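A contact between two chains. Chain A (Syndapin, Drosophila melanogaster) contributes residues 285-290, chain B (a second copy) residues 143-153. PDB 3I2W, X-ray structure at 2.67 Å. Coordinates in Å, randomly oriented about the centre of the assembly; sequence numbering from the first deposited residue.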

# COMPACT_ATOMS: atom_id res chain seq x y z
N SER A 285 -48.28 24.04 27.48
CA SER A 285 -49.70 24.14 27.19
C SER A 285 -50.35 23.77 28.52
O SER A 285 -49.83 22.94 29.27
CB SER A 285 -50.02 23.05 26.18
OG SER A 285 -49.17 21.90 26.46
N PHE A 286 -51.50 24.36 28.81
CA PHE A 286 -52.23 23.96 29.99
C PHE A 286 -52.68 22.49 29.88
O PHE A 286 -53.48 22.18 29.01
CB PHE A 286 -53.43 24.88 30.15
CG PHE A 286 -54.22 24.64 31.39
CD1 PHE A 286 -54.00 25.41 32.51
CD2 PHE A 286 -55.19 23.64 31.43
CE1 PHE A 286 -54.73 25.19 33.66
CE2 PHE A 286 -55.93 23.40 32.58
CZ PHE A 286 -55.70 24.18 33.70
N VAL A 287 -52.15 21.59 30.71
CA VAL A 287 -52.71 20.25 30.77
C VAL A 287 -53.65 20.05 31.95
O VAL A 287 -53.29 20.32 33.11
CB VAL A 287 -51.65 19.11 30.66
CG1 VAL A 287 -50.62 19.18 31.77
CG2 VAL A 287 -52.31 17.74 30.67
N GLU A 288 -54.85 19.58 31.64
CA GLU A 288 -55.90 19.30 32.62
C GLU A 288 -55.59 18.16 33.62
O GLU A 288 -54.49 17.58 33.66
CB GLU A 288 -57.23 19.05 31.90
CG GLU A 288 -58.50 19.37 32.72
CD GLU A 288 -58.29 20.49 33.78
OE1 GLU A 288 -58.62 21.66 33.50
OE2 GLU A 288 -57.80 20.22 34.90
N TYR A 289 -56.57 17.85 34.46
CA TYR A 289 -56.36 16.89 35.51
C TYR A 289 -56.99 15.57 35.12
O TYR A 289 -58.09 15.57 34.57
CB TYR A 289 -56.95 17.42 36.82
CG TYR A 289 -56.80 16.43 37.92
CD1 TYR A 289 -55.53 16.10 38.41
CD2 TYR A 289 -57.91 15.76 38.43
CE1 TYR A 289 -55.38 15.15 39.39
CE2 TYR A 289 -57.77 14.81 39.41
CZ TYR A 289 -56.50 14.51 39.89
OH TYR A 289 -56.36 13.57 40.88
N THR A 290 -56.30 14.45 35.39
CA THR A 290 -56.91 13.09 35.33
C THR A 290 -58.39 13.13 35.78
O THR A 290 -59.24 12.38 35.27
CB THR A 290 -56.11 12.01 36.18
OG1 THR A 290 -55.19 11.32 35.33
CG2 THR A 290 -57.03 10.95 36.89
N ASP B 143 -48.38 21.68 41.46
CA ASP B 143 -49.06 22.27 42.58
C ASP B 143 -50.53 22.36 42.33
O ASP B 143 -51.31 22.61 43.27
CB ASP B 143 -48.46 23.64 42.92
CG ASP B 143 -47.19 23.49 43.72
OD1 ASP B 143 -46.69 22.32 43.83
OD2 ASP B 143 -46.69 24.53 44.24
N TYR B 144 -50.95 22.08 41.11
CA TYR B 144 -52.35 22.27 40.78
C TYR B 144 -53.02 20.94 40.56
O TYR B 144 -54.22 20.84 40.51
CB TYR B 144 -52.50 23.13 39.55
CG TYR B 144 -53.79 22.91 38.78
CD1 TYR B 144 -54.95 23.60 39.10
CD2 TYR B 144 -53.85 22.01 37.72
CE1 TYR B 144 -56.17 23.39 38.39
CE2 TYR B 144 -55.07 21.80 36.99
CZ TYR B 144 -56.22 22.50 37.34
OH TYR B 144 -57.41 22.31 36.65
N HIS B 145 -52.23 19.91 40.39
CA HIS B 145 -52.80 18.63 40.12
C HIS B 145 -52.95 18.02 41.48
O HIS B 145 -53.79 17.16 41.70
CB HIS B 145 -51.88 17.78 39.22
CG HIS B 145 -52.01 18.04 37.75
ND1 HIS B 145 -51.08 17.60 36.84
CD2 HIS B 145 -52.96 18.69 37.03
CE1 HIS B 145 -51.45 17.96 35.62
NE2 HIS B 145 -52.58 18.63 35.70
N SER B 146 -52.12 18.45 42.43
CA SER B 146 -52.23 17.86 43.75
C SER B 146 -53.31 18.60 44.55
O SER B 146 -53.88 18.05 45.48
CB SER B 146 -50.90 17.77 44.49
OG SER B 146 -50.49 19.04 44.92
N ALA B 147 -53.60 19.82 44.16
CA ALA B 147 -54.77 20.49 44.70
C ALA B 147 -56.05 19.88 44.15
O ALA B 147 -57.05 19.83 44.85
CB ALA B 147 -54.72 21.97 44.42
N CYS B 148 -56.03 19.41 42.91
CA CYS B 148 -57.21 18.78 42.32
C CYS B 148 -57.48 17.46 43.01
O CYS B 148 -58.63 17.13 43.33
CB CYS B 148 -57.00 18.52 40.83
SG CYS B 148 -57.36 19.91 39.78
N LYS B 149 -56.40 16.72 43.22
CA LYS B 149 -56.47 15.45 43.88
C LYS B 149 -56.98 15.62 45.30
O LYS B 149 -57.91 14.94 45.67
CB LYS B 149 -55.10 14.77 43.88
CG LYS B 149 -55.19 13.22 43.88
CD LYS B 149 -53.82 12.54 44.10
CE LYS B 149 -53.35 12.68 45.55
NZ LYS B 149 -52.41 11.58 45.94
N THR B 150 -56.38 16.52 46.08
CA THR B 150 -56.87 16.74 47.44
C THR B 150 -58.39 16.92 47.40
O THR B 150 -59.17 16.05 47.85
CB THR B 150 -56.23 17.96 48.15
OG1 THR B 150 -54.84 18.02 47.88
CG2 THR B 150 -56.40 17.86 49.66
N GLU B 151 -58.82 18.02 46.81
CA GLU B 151 -60.22 18.36 46.72
C GLU B 151 -61.16 17.22 46.35
O GLU B 151 -62.32 17.26 46.70
CB GLU B 151 -60.37 19.50 45.73
CG GLU B 151 -61.58 20.38 45.94
CD GLU B 151 -62.60 20.18 44.85
OE1 GLU B 151 -63.06 19.03 44.66
OE2 GLU B 151 -62.93 21.19 44.18
N ARG B 152 -60.70 16.20 45.64
CA ARG B 152 -61.61 15.12 45.22
C ARG B 152 -61.75 14.06 46.32
O ARG B 152 -62.73 13.34 46.37
CB ARG B 152 -61.15 14.50 43.90
CG ARG B 152 -61.32 15.44 42.68
CD ARG B 152 -60.83 14.80 41.36
NE ARG B 152 -61.63 13.63 40.94
CZ ARG B 152 -61.25 12.68 40.07
NH1 ARG B 152 -60.06 12.72 39.47
NH2 ARG B 152 -62.08 11.68 39.79
N SER B 153 -60.75 13.99 47.20
CA SER B 153 -60.71 13.02 48.27
C SER B 153 -61.18 13.68 49.55
O SER B 153 -61.32 13.02 50.59
CB SER B 153 -59.29 12.52 48.46
OG SER B 153 -58.52 13.54 49.04

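Two hydrogen bonds, both donated by the helix of chain B, anchor the irregular segment of chain A, which lies against that helix with CA of Tyr289(A) 6.1 Å from CA of His145(B). In the shorter, the phenol OH of Tyr144(B) donates a hydrogen bond to OE2 of Glu288(A) at 2.8 Å; a carboxylate is a strong acceptor, and a tyrosine hydroxyl at the end of a long, rigid ring can reach it. The CA-to-CB bond of Glu288(A) points away from the helix, yet the side chain bends so that its end comes nearer. The same OE2 also accepts a weak bond from the backbone N of Tyr289(A), 2.7 Å away, so one carboxylate oxygen meets both donors. In the second bond, NE2 of His145(B) donates to the carbonyl O of Val287(A) at 3.2 Å, with an angle of 153° and the oxygen near the plane of the imidazole, where an N-H points. Within the chain A segment this carbonyl has no backbone hydrogen bond; it accepts the imidazole N-H.

Tyr289(A) supplies the largest covered area. Its ring lies against the helix, with CB of Cys148(B) 3.6 Å from the ring centroid and nearly on its normal, a CH-pi contact. The CA-to-CB bond of Cys148(B) points toward chain A, and its short side chain lets the flat ring lie close to the helix. Farther along, OH of Tyr289(A) lies 3.2 Å from CG of Lys149(B), part of that residue's aliphatic stem, while NH1 of Arg152(B) approaches the ring edge, 3.1 Å from CE2 of Tyr289(A). The ring of His145(B) meets the tyrosine obliquely.

Beside the first hydrogen bond, Phe286(A) turns its edge toward the face of Tyr144(B) in an offset edge-to-face pair, its CZ 4.0 Å from CZ of Tyr144(B). Tyr144(B) thus combines a polar tip with an apolar ring.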